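Local structure of Cry37AA1 (Bacillus thuringiensis, 4RHZ) at residues T9-N14 with R53-Q58; I27-T32 with M73-D78; H36-W41 with Q58-S63; S100-T105 with Y121-A126. The protein forms a binary toxin complex with Cry23Aa1, probably acting as an insecticidal partner, and binds calcium through a C2-like beta fold. One frame throughout, in Å; residues are numbered along the deposited sequence. Where two conformers were deposited one is given.

Contact 1: T9-N14 with R53-Q58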
loop_
_atom_site.group_PDB
_atom_site.type_symbol
_atom_site.label_atom_id
_atom_site.label_comp_id
_atom_site.label_asym_id
_atom_site.label_seq_id
_atom_site.Cartn_x
_atom_site.Cartn_y
_atom_site.Cartn_z
ATOM N N THR B 9 16.562 -3.262 -7.020
ATOM C CA THR B 9 16.148 -4.503 -6.336
ATOM C C THR B 9 15.088 -5.123 -7.155
ATOM O O THR B 9 14.045 -4.549 -7.302
ATOM C CB THR B 9 15.579 -4.216 -4.936
ATOM O OG1 THR B 9 16.568 -3.509 -4.210
ATOM C CG2 THR B 9 15.249 -5.519 -4.211
ATOM N N ILE B 10 15.341 -6.308 -7.649
ATOM C CA ILE B 10 14.485 -6.889 -8.574
ATOM C C ILE B 10 13.875 -8.141 -7.964
ATOM O O ILE B 10 14.617 -8.961 -7.378
ATOM C CB ILE B 10 15.326 -7.342 -9.797
ATOM C CG1 ILE B 10 16.144 -6.147 -10.385
ATOM C CG2 ILE B 10 14.468 -8.054 -10.775
ATOM C CD1 ILE B 10 17.018 -6.537 -11.559
ATOM N N ASN B 11 12.544 -8.321 -8.147
ATOM C CA ASN B 11 11.860 -9.508 -7.688
ATOM C C ASN B 11 11.165 -10.211 -8.784
ATOM O O ASN B 11 10.484 -9.562 -9.585
ATOM C CB ASN B 11 10.858 -9.110 -6.620
ATOM C CG ASN B 11 11.514 -8.987 -5.282
ATOM O OD1 ASN B 11 11.828 -9.992 -4.689
ATOM N ND2 ASN B 11 11.792 -7.773 -4.827
ATOM N N PHE B 12 11.321 -11.544 -8.815
ATOM C CA PHE B 12 10.766 -12.386 -9.836
ATOM C C PHE B 12 9.603 -13.215 -9.280
ATOM O O PHE B 12 9.699 -13.713 -8.199
ATOM C CB PHE B 12 11.839 -13.329 -10.340
ATOM C CG PHE B 12 13.102 -12.632 -10.866
ATOM C CD1 PHE B 12 14.156 -12.309 -9.997
ATOM C CD2 PHE B 12 13.240 -12.351 -12.252
ATOM C CE1 PHE B 12 15.324 -11.697 -10.491
ATOM C CE2 PHE B 12 14.383 -11.764 -12.758
ATOM C CZ PHE B 12 15.453 -11.425 -11.886
ATOM N N TYR B 13 8.528 -13.421 -10.053
ATOM C CA TYR B 13 7.340 -14.113 -9.584
ATOM C C TYR B 13 6.888 -15.011 -10.690
ATOM O O TYR B 13 6.909 -14.570 -11.850
ATOM C CB TYR B 13 6.233 -13.115 -9.266
ATOM C CG TYR B 13 6.580 -12.190 -8.172
ATOM C CD1 TYR B 13 6.302 -12.516 -6.824
ATOM C CD2 TYR B 13 7.198 -10.989 -8.451
ATOM C CE1 TYR B 13 6.662 -11.600 -5.744
ATOM C CE2 TYR B 13 7.507 -10.088 -7.451
ATOM C CZ TYR B 13 7.261 -10.397 -6.077
ATOM O OH TYR B 13 7.607 -9.455 -5.095
ATOM N N ASN B 14 6.492 -16.252 -10.352
ATOM C CA ASN B 14 5.924 -17.237 -11.314
ATOM C C ASN B 14 5.168 -18.239 -10.445
ATOM O O ASN B 14 5.809 -19.006 -9.745
ATOM C CB ASN B 14 7.043 -17.940 -12.077
ATOM C CG ASN B 14 6.582 -18.705 -13.358
ATOM O OD1 ASN B 14 5.486 -18.543 -13.925
ATOM N ND2 ASN B 14 7.490 -19.522 -13.849
ATOM N N ARG B 53 16.174 -17.850 -8.418
ATOM C CA ARG B 53 16.368 -16.463 -8.095
ATOM C C ARG B 53 15.035 -15.853 -7.816
ATOM O O ARG B 53 14.197 -15.763 -8.708
ATOM C CB ARG B 53 17.086 -15.729 -9.255
ATOM C CG ARG B 53 17.375 -14.248 -8.984
ATOM C CD ARG B 53 18.522 -14.031 -8.011
ATOM N NE ARG B 53 19.680 -14.759 -8.486
ATOM C CZ ARG B 53 20.926 -14.638 -8.028
ATOM N NH1 ARG B 53 21.236 -13.753 -7.061
ATOM N NH2 ARG B 53 21.874 -15.401 -8.574
ATOM N N SER B 54 14.811 -15.423 -6.589
ATOM C CA SER B 54 13.558 -14.734 -6.334
ATOM C C SER B 54 13.764 -13.205 -6.190
ATOM O O SER B 54 12.913 -12.426 -6.620
ATOM C CB SER B 54 12.721 -15.415 -5.201
ATOM O OG SER B 54 13.022 -14.955 -3.900
ATOM N N THR B 55 14.889 -12.808 -5.613
ATOM C CA THR B 55 15.267 -11.416 -5.464
ATOM C C THR B 55 16.719 -11.322 -5.891
ATOM O O THR B 55 17.477 -12.259 -5.648
ATOM C CB THR B 55 15.174 -10.949 -4.010
ATOM O OG1 THR B 55 13.983 -11.481 -3.410
ATOM C CG2 THR B 55 15.169 -9.460 -3.948
ATOM N N TYR B 56 17.081 -10.198 -6.511
ATOM C CA TYR B 56 18.384 -9.937 -7.052
ATOM C C TYR B 56 18.626 -8.484 -6.757
ATOM O O TYR B 56 17.763 -7.646 -6.993
ATOM C CB TYR B 56 18.386 -10.144 -8.579
ATOM C CG TYR B 56 19.728 -9.878 -9.185
ATOM C CD1 TYR B 56 20.726 -10.827 -9.091
ATOM C CD2 TYR B 56 20.035 -8.642 -9.801
ATOM C CE1 TYR B 56 21.983 -10.601 -9.587
ATOM C CE2 TYR B 56 21.316 -8.404 -10.332
ATOM C CZ TYR B 56 22.281 -9.388 -10.210
ATOM O OH TYR B 56 23.569 -9.231 -10.713
ATOM N N THR B 57 19.806 -8.190 -6.252
ATOM C CA THR B 57 20.186 -6.830 -5.933
ATOM C C THR B 57 21.495 -6.503 -6.650
ATOM O O THR B 57 22.379 -7.367 -6.777
ATOM C CB THR B 57 20.306 -6.653 -4.427
ATOM O OG1 THR B 57 19.117 -7.170 -3.820
ATOM C CG2 THR B 57 20.468 -5.195 -4.052
ATOM N N GLN B 58 21.590 -5.268 -7.155
ATOM C CA GLN B 58 22.733 -4.774 -7.931
ATOM C C GLN B 58 22.902 -3.279 -7.771
ATOM O O GLN B 58 21.899 -2.544 -7.774
ATOM C CB GLN B 58 22.465 -5.003 -9.400
ATOM C CG GLN B 58 23.330 -6.032 -9.904
ATOM C CD GLN B 58 24.343 -5.509 -10.864
ATOM O OE1 GLN B 58 25.504 -5.344 -10.533
ATOM N NE2 GLN B 58 23.912 -5.296 -12.080
#
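In this C2-like beta sandwich, segments 9-14 and 53-58 pair as neighbouring strands in one antiparallel sheet, and the two faces of the pair are packed very differently. Ile10 and Tyr56 lie on the inner face, with the Phe12 ring beside them, while Thr9, Asn11, Thr55 and Thr57 lie on the outer face. Ile10 and Tyr56 form the hydrogen-bonded pair: Ile10 N reaches Tyr56 O at 2.8 Å, almost straight at 174°, and Tyr56 N returns a more bent bond to Ile10 O at 2.9 Å. Beyond them Phe12 N binds Ser54 O at 2.9 Å, with the N-H arriving from above the carbonyl plane. The inner face is the tight one. Phe12, its CG anti to its own carbonyl carbon, lays its ring against Ile10 CG2 on one face and meets Tyr56 CB at the ring edge, 3.9 Å from Phe12 CE1. The aliphatic part of Arg53 finishes this wall, its CG 3.6 Å from Phe12 CE1, so a charged residue at the margin can still give apolar cover. Trp41 and Val117 also meet Phe12 here. On the outer, more exposed face the packing is looser. Threonine suits it, since a beta-branched side chain favours extended backbone and its hydroxyl tolerates water. All that joins Thr9 to Thr55 there is a methyl-methyl touch, CG2 to CG2, at 4.0 Å.

Contact 2: I27-T32 with M73-D78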
loop_
_atom_site.group_PDB
_atom_site.type_symbol
_atom_site.label_atom_id
_atom_site.label_comp_id
_atom_site.label_asym_id
_atom_site.label_seq_id
_atom_site.Cartn_x
_atom_site.Cartn_y
_atom_site.Cartn_z
ATOM N N ILE B 27 17.197 -7.908 -17.992
ATOM C CA ILE B 27 16.420 -6.716 -17.729
ATOM C C ILE B 27 17.367 -5.515 -17.942
ATOM O O ILE B 27 18.573 -5.526 -17.536
ATOM C CB ILE B 27 15.828 -6.697 -16.280
ATOM C CG1 ILE B 27 14.847 -7.889 -16.079
ATOM C CG2 ILE B 27 15.117 -5.340 -15.937
ATOM C CD1 ILE B 27 14.707 -8.297 -14.592
ATOM N N LYS B 28 16.843 -4.484 -18.577
ATOM C CA LYS B 28 17.648 -3.308 -18.887
ATOM C C LYS B 28 16.934 -2.062 -18.455
ATOM O O LYS B 28 15.727 -2.054 -18.345
ATOM C CB LYS B 28 17.887 -3.202 -20.382
ATOM C CG LYS B 28 18.772 -4.323 -20.894
ATOM C CD LYS B 28 18.975 -4.175 -22.397
ATOM C CE LYS B 28 19.751 -5.363 -22.946
ATOM N NZ LYS B 28 19.904 -5.212 -24.436
ATOM N N ALA B 29 17.695 -1.011 -18.275
ATOM C CA ALA B 29 17.172 0.275 -17.930
ATOM C C ALA B 29 17.757 1.351 -18.882
ATOM O O ALA B 29 18.801 1.112 -19.545
ATOM C CB ALA B 29 17.595 0.571 -16.527
ATOM N N TYR B 30 17.142 2.529 -18.877
ATOM C CA TYR B 30 17.733 3.714 -19.478
ATOM C C TYR B 30 17.114 4.903 -18.797
ATOM O O TYR B 30 15.995 4.798 -18.264
ATOM C CB TYR B 30 17.459 3.775 -21.017
ATOM C CG TYR B 30 15.975 3.827 -21.475
ATOM C CD1 TYR B 30 15.354 5.021 -21.717
ATOM C CD2 TYR B 30 15.258 2.683 -21.722
ATOM C CE1 TYR B 30 14.010 5.095 -22.110
ATOM C CE2 TYR B 30 13.935 2.730 -22.172
ATOM C CZ TYR B 30 13.324 3.953 -22.355
ATOM O OH TYR B 30 12.013 4.059 -22.760
ATOM N N LEU B 31 17.772 6.050 -18.849
ATOM C CA LEU B 31 17.188 7.258 -18.308
ATOM C C LEU B 31 16.157 7.907 -19.226
ATOM O O LEU B 31 14.932 7.850 -18.955
ATOM C CB LEU B 31 18.267 8.265 -17.915
ATOM C CG LEU B 31 18.936 8.010 -16.543
ATOM C CD1 LEU B 31 19.215 6.562 -16.228
ATOM C CD2 LEU B 31 20.276 8.819 -16.387
ATOM N N THR B 32 16.623 8.514 -20.317
ATOM C CA THR B 32 15.679 9.255 -21.165
ATOM C C THR B 32 15.763 8.849 -22.590
ATOM O O THR B 32 14.800 9.082 -23.349
ATOM C CB THR B 32 15.872 10.746 -21.064
ATOM O OG1 THR B 32 17.246 11.023 -21.253
ATOM C CG2 THR B 32 15.503 11.265 -19.595
ATOM N N MET B 73 13.470 6.680 -14.661
ATOM C CA MET B 73 14.197 5.567 -15.160
ATOM C C MET B 73 13.204 4.646 -15.760
ATOM O O MET B 73 12.091 4.512 -15.224
ATOM C CB MET B 73 14.996 4.981 -13.982
ATOM C CG MET B 73 15.814 3.792 -14.346
ATOM S SD MET B 73 17.531 3.723 -13.691
ATOM C CE MET B 73 17.790 4.898 -12.497
ATOM N N CYS B 74 13.556 4.023 -16.889
ATOM C CA CYS B 74 12.624 3.246 -17.630
ATOM C C CYS B 74 13.162 1.861 -17.704
ATOM O O CYS B 74 14.362 1.707 -17.821
ATOM C CB CYS B 74 12.425 3.856 -19.031
ATOM S SG CYS B 74 11.704 5.517 -18.977
ATOM N N PHE B 75 12.313 0.824 -17.644
ATOM C CA PHE B 75 12.846 -0.534 -17.502
ATOM C C PHE B 75 12.132 -1.431 -18.467
ATOM O O PHE B 75 10.942 -1.212 -18.750
ATOM C CB PHE B 75 12.604 -1.075 -16.076
ATOM C CG PHE B 75 13.252 -0.285 -14.985
ATOM C CD1 PHE B 75 12.547 0.721 -14.326
ATOM C CD2 PHE B 75 14.545 -0.575 -14.567
ATOM C CE1 PHE B 75 13.148 1.485 -13.299
ATOM C CE2 PHE B 75 15.163 0.137 -13.471
ATOM C CZ PHE B 75 14.491 1.193 -12.867
ATOM N N TYR B 76 12.793 -2.485 -18.925
ATOM C CA TYR B 76 12.083 -3.548 -19.663
ATOM C C TYR B 76 12.873 -4.793 -19.612
ATOM O O TYR B 76 14.063 -4.753 -19.310
ATOM C CB TYR B 76 11.893 -3.167 -21.131
ATOM C CG TYR B 76 13.180 -3.020 -21.985
ATOM C CD1 TYR B 76 13.527 -4.004 -22.880
ATOM C CD2 TYR B 76 13.986 -1.880 -21.916
ATOM C CE1 TYR B 76 14.634 -3.879 -23.704
ATOM C CE2 TYR B 76 15.126 -1.752 -22.728
ATOM C CZ TYR B 76 15.403 -2.761 -23.623
ATOM O OH TYR B 76 16.465 -2.721 -24.456
ATOM N N GLY B 77 12.241 -5.892 -19.966
ATOM C CA GLY B 77 12.861 -7.165 -19.755
ATOM C C GLY B 77 12.362 -8.168 -20.761
ATOM O O GLY B 77 11.213 -8.065 -21.263
ATOM N N ASP B 78 13.236 -9.125 -21.051
ATOM C CA ASP B 78 12.889 -10.348 -21.732
ATOM C C ASP B 78 13.235 -11.443 -20.732
ATOM O O ASP B 78 14.392 -11.868 -20.643
ATOM C CB ASP B 78 13.791 -10.559 -22.980
ATOM C CG ASP B 78 13.355 -11.752 -23.823
ATOM O OD1 ASP B 78 12.638 -12.677 -23.343
ATOM O OD2 ASP B 78 13.631 -11.699 -25.040
HETATM O O HOH W 1 17.376 -5.636 -26.051
#
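Tyr76 OH is the best-held side-chain oxygen here, gripped by two hydrogen bonds: one with Asp37 OD1, the other a weak one from a water at 3.4 Å. That water also accepts from Lys28 NZ at 3.0 Å, linking, only weakly on the Tyr76 side, two side chains that run side by side. Lys28, extended beyond CG, sets CB over one ring face and CD 3.6 Å from Tyr76 OH; a long aliphatic chain with a charged end suits this partly exposed face. The backbones pair in antiparallel fashion, Lys28 N giving Tyr76 O a 2.9 Å bond nearly along the C=O axis. Tyr30 and Cys74 form the next hydrogen-bonded pair. With Tyr30 CG between N and carbonyl carbon (chi1 60°), the ring lies across Cys74, whose CB makes a CH-pi contact 3.6 Å from the centroid; the sulfur, in a disulfide with Cys99, sits obliquely beside it. Tyr30 OH bonds to Thr247 of the Cry23AA1 chain. On the opposite face, small Ala29 leaves room for Phe75, CB to CD2 3.8 Å. The pair lies inside its sheet, flanked by strands 38-43 and 89-100, with Ile27, Met73 and Phe75 packed on strand 4-13 of the facing sheet.

Contact 3: H36-W41 with Q58-S63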
loop_
_atom_site.group_PDB
_atom_site.type_symbol
_atom_site.label_atom_id
_atom_site.label_comp_id
_atom_site.label_asym_id
_atom_site.label_seq_id
_atom_site.Cartn_x
_atom_site.Cartn_y
_atom_site.Cartn_z
ATOM N N HIS B 36 20.241 4.346 -25.074
ATOM C CA HIS B 36 21.282 4.285 -24.042
ATOM C C HIS B 36 20.852 3.435 -22.858
ATOM O O HIS B 36 20.832 3.890 -21.700
ATOM C CB HIS B 36 21.679 5.686 -23.597
ATOM C CG HIS B 36 22.192 6.530 -24.728
ATOM N ND1 HIS B 36 22.308 7.903 -24.648
ATOM C CD2 HIS B 36 22.623 6.178 -25.972
ATOM C CE1 HIS B 36 22.790 8.359 -25.789
ATOM N NE2 HIS B 36 22.968 7.330 -26.607
ATOM N N ASP B 37 20.539 2.185 -23.152
ATOM C CA ASP B 37 20.079 1.305 -22.135
ATOM C C ASP B 37 21.227 0.451 -21.603
ATOM O O ASP B 37 22.265 0.284 -22.239
ATOM C CB ASP B 37 18.941 0.437 -22.654
ATOM C CG ASP B 37 19.372 -0.416 -23.814
ATOM O OD1 ASP B 37 18.594 -1.297 -24.235
ATOM O OD2 ASP B 37 20.495 -0.223 -24.318
ATOM N N PHE B 38 21.022 -0.119 -20.428
ATOM C CA PHE B 38 22.080 -0.899 -19.820
ATOM C C PHE B 38 21.482 -2.041 -19.031
ATOM O O PHE B 38 20.374 -1.909 -18.533
ATOM C CB PHE B 38 22.964 0.023 -18.987
ATOM C CG PHE B 38 22.225 0.914 -18.027
ATOM C CD1 PHE B 38 22.028 0.511 -16.710
ATOM C CD2 PHE B 38 21.796 2.173 -18.402
ATOM C CE1 PHE B 38 21.379 1.311 -15.783
ATOM C CE2 PHE B 38 21.145 3.021 -17.501
ATOM C CZ PHE B 38 20.907 2.572 -16.165
ATOM N N GLU B 39 22.161 -3.173 -18.976
ATOM C CA GLU B 39 21.672 -4.261 -18.144
ATOM C C GLU B 39 21.838 -4.044 -16.667
ATOM O O GLU B 39 22.885 -3.568 -16.196
ATOM C CB GLU B 39 22.193 -5.659 -18.492
ATOM C CG GLU B 39 23.505 -5.722 -19.094
ATOM C CD GLU B 39 23.429 -5.446 -20.579
ATOM O OE1 GLU B 39 23.859 -4.311 -20.941
ATOM O OE2 GLU B 39 22.957 -6.346 -21.344
ATOM N N ILE B 40 20.756 -4.346 -15.963
ATOM C CA ILE B 40 20.775 -4.423 -14.508
ATOM C C ILE B 40 20.664 -5.876 -14.029
ATOM O O ILE B 40 20.875 -6.164 -12.859
ATOM C CB ILE B 40 19.702 -3.466 -13.865
ATOM C CG1 ILE B 40 18.270 -3.974 -14.108
ATOM C CG2 ILE B 40 19.932 -2.048 -14.409
ATOM C CD1 ILE B 40 17.148 -3.279 -13.243
ATOM N N TRP B 41 20.386 -6.785 -14.953
ATOM C CA TRP B 41 20.350 -8.177 -14.633
ATOM C C TRP B 41 20.386 -8.970 -15.910
ATOM O O TRP B 41 19.704 -8.632 -16.874
ATOM C CB TRP B 41 19.059 -8.542 -13.870
ATOM C CG TRP B 41 18.870 -10.010 -13.676
ATOM C CD1 TRP B 41 19.361 -10.760 -12.641
ATOM C CD2 TRP B 41 18.156 -10.923 -14.534
ATOM N NE1 TRP B 41 19.017 -12.092 -12.811
ATOM C CE2 TRP B 41 18.247 -12.215 -13.936
ATOM C CE3 TRP B 41 17.433 -10.774 -15.740
ATOM C CZ2 TRP B 41 17.662 -13.359 -14.511
ATOM C CZ3 TRP B 41 16.822 -11.876 -16.301
ATOM C CH2 TRP B 41 16.951 -13.189 -15.681
ATOM N N GLN B 58 21.590 -5.268 -7.155
ATOM C CA GLN B 58 22.733 -4.774 -7.931
ATOM C C GLN B 58 22.902 -3.279 -7.771
ATOM O O GLN B 58 21.899 -2.544 -7.774
ATOM C CB GLN B 58 22.465 -5.003 -9.400
ATOM C CG GLN B 58 23.330 -6.032 -9.904
ATOM C CD GLN B 58 24.343 -5.509 -10.864
ATOM O OE1 GLN B 58 25.504 -5.344 -10.533
ATOM N NE2 GLN B 58 23.912 -5.296 -12.080
ATOM N N THR B 59 24.160 -2.839 -7.670
ATOM C CA THR B 59 24.507 -1.434 -7.674
ATOM C C THR B 59 25.436 -1.139 -8.841
ATOM O O THR B 59 26.348 -1.913 -9.134
ATOM C CB THR B 59 25.084 -0.983 -6.326
ATOM O OG1 THR B 59 24.128 -1.294 -5.330
ATOM C CG2 THR B 59 25.316 0.581 -6.288
ATOM N N ILE B 60 25.177 -0.011 -9.491
ATOM C CA ILE B 60 25.769 0.368 -10.790
ATOM C C ILE B 60 26.084 1.849 -10.703
ATOM O O ILE B 60 25.342 2.623 -10.067
ATOM C CB ILE B 60 24.714 0.243 -11.945
ATOM C CG1 ILE B 60 24.295 -1.188 -12.185
ATOM C CG2 ILE B 60 25.264 0.711 -13.270
ATOM C CD1 ILE B 60 23.389 -1.284 -13.367
ATOM N N LYS B 61 27.133 2.303 -11.361
ATOM C CA LYS B 61 27.329 3.750 -11.344
ATOM C C LYS B 61 26.723 4.372 -12.574
ATOM O O LYS B 61 26.893 3.853 -13.678
ATOM C CB LYS B 61 28.802 4.047 -11.233
ATOM C CG LYS B 61 29.273 4.125 -9.777
ATOM C CD LYS B 61 30.251 3.053 -9.452
ATOM C CE LYS B 61 30.917 3.340 -8.090
ATOM N NZ LYS B 61 31.641 4.661 -8.159
ATOM N N ILE B 62 25.989 5.473 -12.406
ATOM C CA ILE B 62 25.264 6.033 -13.508
ATOM C C ILE B 62 25.202 7.556 -13.486
ATOM O O ILE B 62 25.417 8.162 -12.459
ATOM C CB ILE B 62 23.812 5.496 -13.612
ATOM C CG1 ILE B 62 22.955 6.001 -12.489
ATOM C CG2 ILE B 62 23.748 3.950 -13.759
ATOM C CD1 ILE B 62 21.493 5.554 -12.654
ATOM N N SER B 63 24.926 8.160 -14.632
ATOM C CA SER B 63 24.750 9.606 -14.723
ATOM C C SER B 63 23.868 9.915 -15.885
ATOM O O SER B 63 23.667 9.058 -16.785
ATOM C CB SER B 63 26.097 10.324 -14.882
ATOM O OG SER B 63 26.721 9.933 -16.103
HETATM O O HOH W 2 24.716 -4.644 -14.425
#
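Apolar packing, one direct hydrogen bond and one water bridge join 36-41 to 58-63, with no backbone pairing between them. In the apolar group Ile60 is at the centre. Its CG1 arm, anti to its own carbonyl carbon and extended at chi2 (-175°), carries CD1 between two partners: Ile40 CG2 at 3.7 Å, the two chains crossing at about a right angle, and the edge of the Phe38 ring, where Phe38 CD1 lies 4.0 Å from Ile60 CD1. Phe38 CG stands between the backbone N and the carbonyl carbon, and the ring's CZ comes within 4.0 Å of Ile62 CG2. Branched isoleucines suit this place: all three fill the seam between the sheets, and Ile60 and Ile62 also favour the extended backbone of their strand. The polar group centres on Gln58 NE2. It donates to Ile40 O at 3.3 Å, straight at the hydrogen (170°) and in the plane of its own amide, but it comes from well above the carbonyl plane of Ile40. A water accepts from Gln58 NE2 at 2.6 Å and donates to Glu39 O at 2.8 Å. The long amide side chain thus holds two successive carbonyls, one directly and one through the water, where the chain departs from regular pairing. Ile40 and Trp41 both face Ile27, the signature of a classic beta bulge, here in an edge strand closing the side of a beta sandwich.

Contact 4: S100-T105 with Y121-A126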
loop_
_atom_site.group_PDB
_atom_site.type_symbol
_atom_site.label_atom_id
_atom_site.label_comp_id
_atom_site.label_asym_id
_atom_site.label_seq_id
_atom_site.Cartn_x
_atom_site.Cartn_y
_atom_site.Cartn_z
ATOM N N SER B 100 9.589 4.914 -13.770
ATOM C CA SER B 100 9.154 5.535 -12.532
ATOM C C SER B 100 10.213 6.515 -12.014
ATOM O O SER B 100 11.363 6.445 -12.409
ATOM C CB SER B 100 8.982 4.438 -11.463
ATOM O OG SER B 100 10.207 3.720 -11.335
ATOM N N THR B 101 9.827 7.387 -11.096
ATOM C CA THR B 101 10.768 8.114 -10.242
ATOM C C THR B 101 11.382 7.202 -9.135
ATOM O O THR B 101 10.798 6.194 -8.793
ATOM C CB THR B 101 10.003 9.205 -9.501
ATOM O OG1 THR B 101 8.945 8.563 -8.761
ATOM C CG2 THR B 101 9.369 10.222 -10.505
ATOM N N PRO B 102 12.573 7.544 -8.588
ATOM C CA PRO B 102 13.141 6.663 -7.543
ATOM C C PRO B 102 12.224 6.663 -6.312
ATOM O O PRO B 102 11.756 7.712 -5.915
ATOM C CB PRO B 102 14.491 7.334 -7.197
ATOM C CG PRO B 102 14.339 8.756 -7.622
ATOM C CD PRO B 102 13.372 8.784 -8.770
ATOM N N GLY B 103 11.915 5.491 -5.774
ATOM C CA GLY B 103 10.955 5.453 -4.656
ATOM C C GLY B 103 9.647 4.896 -5.144
ATOM O O GLY B 103 8.791 4.532 -4.313
ATOM N N VAL B 104 9.447 4.845 -6.474
ATOM C CA VAL B 104 8.290 4.156 -7.007
ATOM C C VAL B 104 8.816 2.950 -7.728
ATOM O O VAL B 104 9.914 3.026 -8.378
ATOM C CB VAL B 104 7.489 5.023 -7.939
ATOM C CG1 VAL B 104 6.363 4.241 -8.631
ATOM C CG2 VAL B 104 6.926 6.294 -7.206
ATOM N N THR B 105 8.097 1.829 -7.582
ATOM C CA THR B 105 8.535 0.563 -8.096
ATOM C C THR B 105 7.766 0.317 -9.388
ATOM O O THR B 105 6.621 0.772 -9.511
ATOM C CB THR B 105 8.251 -0.515 -7.030
ATOM O OG1 THR B 105 9.277 -0.431 -6.036
ATOM C CG2 THR B 105 8.227 -1.910 -7.561
ATOM N N TYR B 121 14.328 1.068 -7.287
ATOM C CA TYR B 121 15.681 1.565 -7.373
ATOM C C TYR B 121 15.842 2.748 -6.488
ATOM O O TYR B 121 14.861 3.405 -6.230
ATOM C CB TYR B 121 16.069 1.944 -8.830
ATOM C CG TYR B 121 15.432 3.188 -9.431
ATOM C CD1 TYR B 121 16.168 4.361 -9.576
ATOM C CD2 TYR B 121 14.109 3.174 -9.893
ATOM C CE1 TYR B 121 15.608 5.512 -10.151
ATOM C CE2 TYR B 121 13.548 4.318 -10.537
ATOM C CZ TYR B 121 14.309 5.474 -10.654
ATOM O OH TYR B 121 13.735 6.611 -11.229
ATOM N N SER B 122 17.082 3.022 -6.065
ATOM C CA SER B 122 17.399 4.210 -5.283
ATOM C C SER B 122 18.782 4.717 -5.665
ATOM O O SER B 122 19.605 3.965 -6.204
ATOM C CB SER B 122 17.382 3.905 -3.760
ATOM O OG SER B 122 18.292 2.867 -3.426
ATOM N N LEU B 123 19.048 5.972 -5.335
ATOM C CA LEU B 123 20.303 6.678 -5.727
ATOM C C LEU B 123 20.954 7.419 -4.566
ATOM O O LEU B 123 20.229 8.066 -3.787
ATOM C CB LEU B 123 19.954 7.793 -6.728
ATOM C CG LEU B 123 19.045 7.282 -7.838
ATOM C CD1 LEU B 123 18.371 8.423 -8.554
ATOM C CD2 LEU B 123 19.899 6.426 -8.770
ATOM N N THR B 124 22.294 7.373 -4.528
ATOM C CA THR B 124 23.127 8.200 -3.640
ATOM C C THR B 124 24.330 8.667 -4.434
ATOM O O THR B 124 24.843 7.906 -5.238
ATOM C CB THR B 124 23.699 7.430 -2.394
ATOM O OG1 THR B 124 24.329 6.193 -2.793
ATOM C CG2 THR B 124 22.607 7.177 -1.375
ATOM N N PRO B 125 24.792 9.913 -4.203
ATOM C CA PRO B 125 25.993 10.415 -4.872
ATOM C C PRO B 125 27.102 9.409 -4.750
ATOM O O PRO B 125 27.257 8.804 -3.672
ATOM C CB PRO B 125 26.364 11.633 -4.023
ATOM C CG PRO B 125 25.045 12.164 -3.550
ATOM C CD PRO B 125 24.073 11.006 -3.513
ATOM N N ALA B 126 27.825 9.173 -5.838
ATOM C CA ALA B 126 28.917 8.212 -5.800
ATOM C C ALA B 126 30.134 8.941 -5.258
ATOM O O ALA B 126 30.240 10.190 -5.305
ATOM C CB ALA B 126 29.233 7.620 -7.207
ATOM O OXT ALA B 126 31.019 8.219 -4.786
HETATM O O HOH W 3 12.005 2.620 -6.809
#
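A type II beta turn from Thr101 to Val104 links strand 89-100 of one sheet to strand 105-110 of the other, and Tyr121 of strand 115-125 plugs into it. Val104 N bonds to Thr101 O at 3.0 Å, closing the turn. Pro102 fits its second position, where phi is near that of a proline ring, and Gly103 fits the third: with phi at 107°, a side chain would be jammed against the preceding carbonyl oxygen. Tyr121 carries the contact. Its CG stands between N and carbonyl carbon, and the ring lies with one face against Pro102. Pro102 CA makes a CH-pi contact there, 3.8 Å from the centroid, and Pro102 CB touches Tyr121 CE1 at 3.6 Å. At the ring tip Tyr121 OH donates to Ser100 O at 2.7 Å, approaching from above the carbonyl plane. Ser100 OG sits at the ring edge and donates to Val104 O at 3.1 Å, so this small hydroxyl ties the residue before the turn to its last residue. A water bridges two N-H groups, accepting from Gly103 N and, at 2.8 Å, from Tyr121 N. Leu123 adds a looser touch, its CD1 4.2 Å from Pro102 CG. Just beyond, Thr105 pairs in parallel with a strand of the Cry23AA1 chain. Pro then Gly at the two central positions is a favoured sequence for a type II turn, here in a sheet-to-sheet connection of a beta sandwich.

In the fold
The four contacts describe a sandwich of two antiparallel sheets. Contact 1 lies within one sheet and contact 2 within the other, their centres 15 Å apart, and they meet in the core where Ile27 CD1 rests 3.8 Å from Ile10 CG2. Contact 3 joins the two sheets along an edge; it shares Gln58 with contact 1 and is nested in the loop closed by contact 2. Contact 4 lies at one end, with Tyr121 reaching Met73 and Phe75 of contact 2. Calcium, bound by Asp89 and Glu112, lies toward the other end: the Phe12 side chain of contact 1 is about 13 Å from it, while contacts 2 and 4 touch Cry23AA1.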